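Local coordinates for conserved hypothetical exported protein (Bacteroides fragilis, PDB 4JJA) that is of unknown function but may act as an exported beta-N-acetylmuramidase that cleaves glycosidic bonds in peptidoglycan, at residues Asn146-Asp151 with Glu296-Gly301; Ile27-Thr32 with Asn37-Asp42; Phe251-His256 with Tyr264-Arg269. All coordinates share one frame; numbering follows the deposited sequence.

Contact 1. Residues Asn146-Asp151 with Glu296-Gly301; sequences NGHYVD and EIWKKG
Tyr149 meets Gly301 where helix 294-300 ends, a worked example of an aromatic ring set against a bare glycine. Its CB leaves the backbone on the side of the helix, and chi1 of 70° wedges CG between the backbone N and carbonyl carbon. From there the ring extends to Gly301, with Tyr149 CD1 3.4 Å above one face of the His148 ring and offset toward its rim. Around the rim, on its two sides, lie different oxygens: Asn146 OD1 in plane beside CE1, and Asp151 OD2 in plane beside CE2. Tyr149 CE2 itself closes to 3.6 Å from Gly301 CA, and CZ follows at 3.9 Å from the same CA. At the tip, Tyr149 OH lies 3.9 Å from Gly301 CA. Gly301 has just left helical geometry with a positive phi of 57°.

One helical turn earlier, the edge of His148 is directed at the face of the five-membered ring of Trp298 in a T-shaped pair, planes at 66°. Its closest approach is His148 NE2 to Trp298 CD1, 3.8 Å. Asp151 OD2 accepts from Ile302 N and forms a salt bridge with Lys348, while OD1 takes the indole N-H of Trp351. The loop that follows strand 136-140 thus lies against the C-terminal end of helix 294-300, with Pro231 of helix 224-233 also touching Tyr149 and Tyr228 of that helix meeting Trp298 edge-to-face.

Contact 2. Residues Ile27-Thr32 with Asn37-Asp42; sequences IFSNHT and NKHLLD
A capping box opens helix 40-46, and its N-cap residue, His39, also reaches back to Ser29 and Asn30 in the segment 27-32. The ring uses both nitrogens. His39 ND1 accepts from Leu41 N at 3.0 Å, nearly straight at 171°, and His39 NE2 donates to Ser29 OG at 2.8 Å, the hydroxyl tilted 22° out of the ring plane. A second, weak and bent bond runs from His39 NE2 to Asn30 O. With bonds at both nitrogens, the rotation of the imidazole is well defined. CG anti to the backbone N (chi1 -165°) carries it toward the strand. Asp42 completes the capping box, its OD2 accepting from His39 N at 3.0 Å on the anti side of a carboxylate that also pairs with Arg62. Ser29 OG has a further partner in Asp108 O.

This is the first beta-alpha step of a parallel, Rossmann-like sheet, whose connection from strand 24-28 to 50-56 runs through a short hairpin and helix 40-46. Apolar packing seats the helix: Ile27 CD1 rests 3.8 Å from Leu41 CA, and Ile27 CG2 meets Leu40 CD2 at 4.1 Å. Further along, Asn30 OD1 accepts from Thr32 N, an Asx turn, and, in its carbonyl plane, from Thr32 OG1.

Contact 3. Residues Phe251-His256 with Tyr264-Arg269; sequences FQVYGH and YNFTPR
In a small antiparallel sheet of three strands, 253-256 and 265-266 are the outer pair, separated in the sheet order by 284-288, and here their side chains meet on one face across the middle strand. The contact illustrates how next-but-one strands can touch, by side chains and by a ring laid against a peptide. Val253 sends its two methyls to two different rings. Val253 CG2, lodged between its backbone N and carbonyl carbon, sits over the face of Phe266, 4.0 Å from the ring centroid and 19° off the normal, a CH-pi contact displaced toward the rim. Val253 CG1 turns instead to Tyr264, 3.7 Å from CE2 and 3.6 Å from OH, the valine and tyrosine crossing at about a right angle.

Phe266 is approached in a second way. Chi1 of 61° tucks its CG between backbone N and carbonyl carbon and directs the ring at the main chain of Tyr254 and Gly255. There the rim of the ring does the touching: Phe266 CZ lies 3.6 Å from Gly255 N, and Phe266 CE1 3.8 Å from Tyr254 C, both partners near the ring plane. The peptide can come so close to the ring because Gly255 has no side chain on this face.

Around it, Phe266 also touches Cys284 of the middle strand and Ser242, and Tyr264 touches Asn288. Tyr254, pointing to the other face, stacks on Phe236 and hydrogen-bonds through OH to Asp309. Val253 and Gly255 on one face, Tyr254 and His256 on the other, matched by Phe266 and the earlier Tyr264 against Asn265, give the alternation expected of extended beta strands.

In the fold
The three contacts show how chemistry follows place. Contacts 2 and 3 are buried, contact 1 lies nearer the surface, and contacts 1 and 2 fall on opposite sides of the chain's centre, their centres 29 Å apart. Contact 2 belongs to the N-terminal region and fixes a helix to the parallel sheet through hydrogen bonds and aliphatic packing. Contact 3, in the C-terminal region, joins outer strands of a small antiparallel sheet by apolar and aromatic packing. Contact 1 links the two regions with rings and a glycine, its carboxylate serving outside partners. Along the chain it encloses contact 3; helix 224-233 touches Tyr149 in the one and Phe251 beside the other.

Contact 1. Residues Asn146-Asp151 with Glu296-Gly301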
# COMPACT_ATOMS: atom_id res chain seq x y z
N ASN A 146 -5.21 0.10 -7.38
CA ASN A 146 -5.08 -1.29 -7.80
C ASN A 146 -6.28 -2.13 -7.30
O ASN A 146 -6.17 -3.33 -7.06
CB ASN A 146 -3.73 -1.88 -7.34
CG ASN A 146 -2.59 -1.39 -8.19
OD1 ASN A 146 -2.62 -1.57 -9.42
ND2 ASN A 146 -1.54 -0.86 -7.56
N GLY A 147 -7.44 -1.49 -7.19
CA GLY A 147 -8.65 -2.12 -6.70
C GLY A 147 -9.40 -2.93 -7.72
O GLY A 147 -10.42 -3.53 -7.37
N HIS A 148 -8.90 -2.96 -8.95
CA HIS A 148 -9.59 -3.56 -10.07
C HIS A 148 -9.30 -5.04 -10.22
O HIS A 148 -9.88 -5.68 -11.11
CB HIS A 148 -9.25 -2.83 -11.37
CG HIS A 148 -7.77 -2.72 -11.64
ND1 HIS A 148 -6.96 -1.92 -10.86
CD2 HIS A 148 -6.97 -3.31 -12.55
CE1 HIS A 148 -5.71 -2.04 -11.29
NE2 HIS A 148 -5.69 -2.87 -12.34
N TYR A 149 -8.41 -5.60 -9.40
CA TYR A 149 -8.11 -7.01 -9.47
C TYR A 149 -7.62 -7.51 -8.14
O TYR A 149 -7.34 -6.74 -7.24
CB TYR A 149 -7.13 -7.35 -10.58
CG TYR A 149 -5.69 -6.90 -10.44
CD1 TYR A 149 -5.33 -5.57 -10.34
CD2 TYR A 149 -4.66 -7.86 -10.46
CE1 TYR A 149 -3.95 -5.21 -10.27
CE2 TYR A 149 -3.34 -7.50 -10.40
CZ TYR A 149 -2.99 -6.18 -10.34
OH TYR A 149 -1.66 -5.86 -10.34
N VAL A 150 -7.51 -8.83 -8.05
CA VAL A 150 -6.96 -9.58 -6.92
C VAL A 150 -5.91 -10.52 -7.52
O VAL A 150 -6.17 -11.16 -8.55
CB VAL A 150 -8.05 -10.35 -6.17
CG1 VAL A 150 -7.46 -11.15 -4.99
CG2 VAL A 150 -9.16 -9.39 -5.72
N ASP A 151 -4.72 -10.60 -6.91
CA ASP A 151 -3.69 -11.44 -7.51
C ASP A 151 -2.64 -11.82 -6.49
O ASP A 151 -2.38 -11.12 -5.52
CB ASP A 151 -3.03 -10.69 -8.69
CG ASP A 151 -2.58 -11.58 -9.82
OD1 ASP A 151 -2.75 -12.80 -9.75
OD2 ASP A 151 -2.05 -10.97 -10.80
N GLU A 296 -1.95 -2.50 -21.21
CA GLU A 296 -1.21 -3.76 -21.27
C GLU A 296 -0.68 -4.19 -19.88
O GLU A 296 -0.65 -5.39 -19.61
CB GLU A 296 -0.12 -3.80 -22.29
CG GLU A 296 1.06 -2.99 -22.06
CD GLU A 296 1.95 -3.01 -23.33
OE1 GLU A 296 2.33 -4.15 -23.72
OE2 GLU A 296 2.22 -1.90 -23.91
N ILE A 297 -0.41 -3.23 -19.00
CA ILE A 297 -0.03 -3.56 -17.59
C ILE A 297 -1.27 -4.21 -16.94
O ILE A 297 -1.16 -5.25 -16.27
CB ILE A 297 0.50 -2.34 -16.87
CG1 ILE A 297 1.78 -1.79 -17.55
CG2 ILE A 297 0.70 -2.65 -15.39
CD1 ILE A 297 2.23 -0.39 -17.16
N TRP A 298 -2.45 -3.60 -17.11
CA TRP A 298 -3.69 -4.14 -16.48
C TRP A 298 -4.00 -5.53 -16.97
O TRP A 298 -4.43 -6.39 -16.21
CB TRP A 298 -4.90 -3.21 -16.74
CG TRP A 298 -4.70 -1.81 -16.29
CD1 TRP A 298 -3.85 -1.34 -15.34
CD2 TRP A 298 -5.37 -0.67 -16.82
NE1 TRP A 298 -3.94 0.01 -15.26
CE2 TRP A 298 -4.90 0.46 -16.13
CE3 TRP A 298 -6.41 -0.50 -17.76
CZ2 TRP A 298 -5.35 1.74 -16.38
CZ3 TRP A 298 -6.83 0.79 -18.03
CH2 TRP A 298 -6.32 1.90 -17.34
N LYS A 299 -3.73 -5.80 -18.25
CA LYS A 299 -4.01 -7.10 -18.76
C LYS A 299 -3.26 -8.22 -18.03
O LYS A 299 -3.79 -9.31 -17.81
CB LYS A 299 -3.67 -7.13 -20.25
CG LYS A 299 -4.08 -8.43 -20.94
CD LYS A 299 -3.64 -8.39 -22.42
CE LYS A 299 -2.12 -8.58 -22.60
NZ LYS A 299 -1.24 -7.40 -22.24
N LYS A 300 -2.01 -7.94 -17.64
CA LYS A 300 -1.16 -8.99 -17.12
C LYS A 300 -1.14 -9.10 -15.61
O LYS A 300 -0.67 -10.10 -15.11
CB LYS A 300 0.28 -8.75 -17.66
CG LYS A 300 0.31 -8.97 -19.19
CD LYS A 300 1.70 -9.08 -19.74
CE LYS A 300 1.74 -9.30 -21.25
NZ LYS A 300 3.15 -9.31 -21.79
N GLY A 301 -1.58 -8.07 -14.88
CA GLY A 301 -1.55 -8.20 -13.40
C GLY A 301 -0.15 -8.49 -12.93
O GLY A 301 0.82 -7.96 -13.46

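Contact 2. Residues Ile27-Thr32 with Asn37-Asp42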
# COMPACT_ATOMS: atom_id res chain seq x y z
N ILE A 27 -6.42 12.00 14.18
CA ILE A 27 -6.38 11.67 12.75
C ILE A 27 -5.15 10.80 12.46
O ILE A 27 -4.05 11.12 12.94
CB ILE A 27 -6.31 12.90 11.91
CG1 ILE A 27 -7.48 13.84 12.18
CG2 ILE A 27 -6.22 12.54 10.44
CD1 ILE A 27 -7.29 15.18 11.57
N PHE A 28 -5.34 9.74 11.66
CA PHE A 28 -4.27 8.94 11.08
C PHE A 28 -4.22 9.30 9.62
O PHE A 28 -5.16 9.02 8.86
CB PHE A 28 -4.50 7.46 11.26
CG PHE A 28 -3.52 6.57 10.51
CD1 PHE A 28 -2.20 6.59 10.82
CD2 PHE A 28 -3.95 5.70 9.52
CE1 PHE A 28 -1.29 5.75 10.14
CE2 PHE A 28 -3.08 4.90 8.84
CZ PHE A 28 -1.77 4.92 9.14
N SER A 29 -3.14 9.93 9.22
CA SER A 29 -3.00 10.43 7.87
C SER A 29 -1.54 10.78 7.58
O SER A 29 -0.66 10.54 8.40
CB SER A 29 -3.90 11.67 7.69
OG SER A 29 -4.02 12.11 6.36
N ASN A 30 -1.35 11.32 6.38
CA ASN A 30 -0.06 11.85 5.95
C ASN A 30 -0.34 12.95 4.93
O ASN A 30 -1.46 13.44 4.83
CB ASN A 30 0.89 10.73 5.46
CG ASN A 30 0.44 10.09 4.17
OD1 ASN A 30 -0.55 10.52 3.57
ND2 ASN A 30 1.19 9.06 3.73
N HIS A 31 0.66 13.28 4.11
CA HIS A 31 0.50 14.34 3.16
C HIS A 31 -0.54 14.09 2.08
O HIS A 31 -0.89 15.02 1.37
CB HIS A 31 1.87 14.63 2.49
CG HIS A 31 2.32 13.50 1.63
ND1 HIS A 31 2.70 12.29 2.14
CD2 HIS A 31 2.30 13.37 0.28
CE1 HIS A 31 2.94 11.46 1.14
NE2 HIS A 31 2.71 12.09 0.00
N THR A 32 -0.99 12.84 1.93
CA THR A 32 -2.02 12.56 0.93
C THR A 32 -3.44 12.86 1.43
O THR A 32 -4.36 12.83 0.62
CB THR A 32 -1.99 11.08 0.48
OG1 THR A 32 -2.32 10.22 1.60
CG2 THR A 32 -0.62 10.72 -0.13
N ASN A 37 -5.78 22.29 -1.11
CA ASN A 37 -4.44 22.52 -0.51
C ASN A 37 -4.46 22.56 1.00
O ASN A 37 -3.53 23.09 1.63
CB ASN A 37 -3.76 23.79 -1.08
CG ASN A 37 -4.42 25.07 -0.62
OD1 ASN A 37 -5.52 25.05 -0.07
ND2 ASN A 37 -3.72 26.20 -0.80
N LYS A 38 -5.51 21.95 1.59
CA LYS A 38 -5.66 21.83 3.03
C LYS A 38 -5.61 20.37 3.42
O LYS A 38 -6.21 19.52 2.80
CB LYS A 38 -7.01 22.45 3.45
CG LYS A 38 -7.10 23.94 3.23
CD LYS A 38 -8.49 24.53 3.57
CE LYS A 38 -8.52 26.07 3.47
NZ LYS A 38 -7.36 26.69 4.18
N HIS A 39 -4.90 20.05 4.50
CA HIS A 39 -5.01 18.75 5.07
C HIS A 39 -6.41 18.65 5.74
O HIS A 39 -7.01 19.65 6.18
CB HIS A 39 -3.92 18.48 6.08
CG HIS A 39 -3.81 17.03 6.40
ND1 HIS A 39 -4.51 16.45 7.42
CD2 HIS A 39 -3.11 16.04 5.78
CE1 HIS A 39 -4.24 15.15 7.43
NE2 HIS A 39 -3.36 14.88 6.47
N LEU A 40 -6.98 17.45 5.79
CA LEU A 40 -8.21 17.21 6.57
C LEU A 40 -8.06 17.91 7.93
O LEU A 40 -9.02 18.48 8.45
CB LEU A 40 -8.38 15.71 6.81
CG LEU A 40 -9.48 15.29 7.78
CD1 LEU A 40 -10.82 15.65 7.09
CD2 LEU A 40 -9.36 13.75 8.17
N LEU A 41 -6.89 17.85 8.53
CA LEU A 41 -6.62 18.49 9.81
C LEU A 41 -7.03 19.98 9.77
O LEU A 41 -7.65 20.48 10.68
CB LEU A 41 -5.13 18.34 10.15
CG LEU A 41 -4.67 19.17 11.35
CD1 LEU A 41 -5.33 18.71 12.61
CD2 LEU A 41 -3.16 19.12 11.46
N ASP A 42 -6.64 20.66 8.70
CA ASP A 42 -6.93 22.11 8.55
C ASP A 42 -8.41 22.35 8.35
O ASP A 42 -9.00 23.28 8.95
CB ASP A 42 -6.16 22.67 7.37
CG ASP A 42 -4.65 22.52 7.55
OD1 ASP A 42 -4.07 22.88 8.61
OD2 ASP A 42 -4.02 21.92 6.65

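Contact 3. Residues Phe251-His256 with Tyr264-Arg269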
# COMPACT_ATOMS: atom_id res chain seq x y z
N PHE A 251 10.51 2.13 -10.21
CA PHE A 251 9.48 1.12 -10.39
C PHE A 251 9.03 0.95 -11.83
O PHE A 251 8.08 0.22 -12.08
CB PHE A 251 8.28 1.25 -9.44
CG PHE A 251 8.63 0.95 -8.01
CD1 PHE A 251 8.69 -0.35 -7.56
CD2 PHE A 251 8.97 1.94 -7.15
CE1 PHE A 251 9.05 -0.61 -6.27
CE2 PHE A 251 9.31 1.66 -5.87
CZ PHE A 251 9.39 0.40 -5.42
N GLN A 252 9.79 1.50 -12.78
CA GLN A 252 9.42 1.44 -14.19
C GLN A 252 10.52 0.88 -15.07
O GLN A 252 10.43 0.90 -16.28
CB GLN A 252 9.02 2.83 -14.68
CG GLN A 252 7.80 3.42 -13.98
CD GLN A 252 7.78 4.91 -14.04
OE1 GLN A 252 7.30 5.47 -15.03
NE2 GLN A 252 8.37 5.58 -13.05
N VAL A 253 11.60 0.41 -14.42
CA VAL A 253 12.77 -0.20 -15.06
C VAL A 253 13.27 -1.33 -14.17
O VAL A 253 12.93 -1.37 -12.97
CB VAL A 253 13.90 0.84 -15.31
CG1 VAL A 253 13.44 2.06 -16.11
CG2 VAL A 253 14.51 1.26 -13.96
N TYR A 254 14.11 -2.20 -14.73
CA TYR A 254 14.88 -3.09 -13.87
C TYR A 254 16.23 -3.35 -14.51
O TYR A 254 16.36 -3.35 -15.72
CB TYR A 254 14.15 -4.40 -13.54
CG TYR A 254 13.90 -5.33 -14.68
CD1 TYR A 254 12.75 -5.18 -15.47
CD2 TYR A 254 14.76 -6.36 -14.98
CE1 TYR A 254 12.47 -6.09 -16.49
CE2 TYR A 254 14.49 -7.24 -16.00
CZ TYR A 254 13.36 -7.12 -16.75
OH TYR A 254 13.08 -8.00 -17.78
N GLY A 255 17.26 -3.52 -13.69
CA GLY A 255 18.57 -3.78 -14.25
C GLY A 255 19.60 -4.00 -13.17
O GLY A 255 19.35 -3.82 -11.99
N HIS A 256 20.82 -4.35 -13.59
CA HIS A 256 21.87 -4.72 -12.65
C HIS A 256 23.20 -4.60 -13.38
O HIS A 256 23.27 -4.82 -14.60
CB HIS A 256 21.63 -6.17 -12.20
CG HIS A 256 22.55 -6.66 -11.14
ND1 HIS A 256 23.83 -7.09 -11.43
CD2 HIS A 256 22.41 -6.68 -9.80
CE1 HIS A 256 24.43 -7.38 -10.29
NE2 HIS A 256 23.60 -7.15 -9.28
N TYR A 264 19.06 -1.20 -22.87
CA TYR A 264 18.82 -0.09 -21.98
C TYR A 264 19.78 -0.16 -20.81
O TYR A 264 20.10 -1.24 -20.34
CB TYR A 264 17.37 -0.11 -21.51
CG TYR A 264 17.01 0.95 -20.51
CD1 TYR A 264 16.94 2.29 -20.88
CD2 TYR A 264 16.73 0.62 -19.21
CE1 TYR A 264 16.63 3.29 -19.95
CE2 TYR A 264 16.39 1.57 -18.28
CZ TYR A 264 16.37 2.90 -18.63
OH TYR A 264 16.11 3.85 -17.70
N ASN A 265 20.18 0.99 -20.31
CA ASN A 265 20.97 1.08 -19.11
C ASN A 265 20.64 2.35 -18.36
O ASN A 265 20.04 3.28 -18.91
CB ASN A 265 22.45 0.93 -19.40
CG ASN A 265 22.99 1.94 -20.32
OD1 ASN A 265 23.04 3.14 -20.02
ND2 ASN A 265 23.47 1.46 -21.46
N PHE A 266 20.96 2.34 -17.08
CA PHE A 266 20.74 3.45 -16.17
C PHE A 266 21.71 3.39 -15.05
O PHE A 266 22.23 2.35 -14.74
CB PHE A 266 19.29 3.45 -15.65
CG PHE A 266 18.91 2.23 -14.88
CD1 PHE A 266 18.40 1.12 -15.54
CD2 PHE A 266 19.04 2.17 -13.50
CE1 PHE A 266 18.05 -0.02 -14.80
CE2 PHE A 266 18.65 1.01 -12.80
CZ PHE A 266 18.16 -0.08 -13.45
N THR A 267 21.92 4.51 -14.37
CA THR A 267 22.79 4.55 -13.23
C THR A 267 22.08 5.22 -12.07
O THR A 267 21.84 6.43 -12.08
CB THR A 267 24.10 5.34 -13.54
OG1 THR A 267 24.74 4.75 -14.69
CG2 THR A 267 25.03 5.37 -12.33
N PRO A 268 21.73 4.44 -11.04
CA PRO A 268 21.16 5.06 -9.85
C PRO A 268 22.09 6.12 -9.25
O PRO A 268 23.31 5.91 -9.12
CB PRO A 268 20.95 3.86 -8.91
CG PRO A 268 20.84 2.69 -9.85
CD PRO A 268 21.86 2.99 -10.90
N ARG A 269 21.54 7.27 -8.84
CA ARG A 269 22.27 8.36 -8.21
C ARG A 269 21.72 8.63 -6.84
O ARG A 269 20.58 8.28 -6.51
CB ARG A 269 22.17 9.60 -9.08
CG ARG A 269 22.74 9.41 -10.43
CD ARG A 269 24.22 9.00 -10.45
NE ARG A 269 24.75 8.99 -11.79
CZ ARG A 269 25.98 8.60 -12.11
NH1 ARG A 269 26.81 8.19 -11.16
NH2 ARG A 269 26.38 8.61 -13.36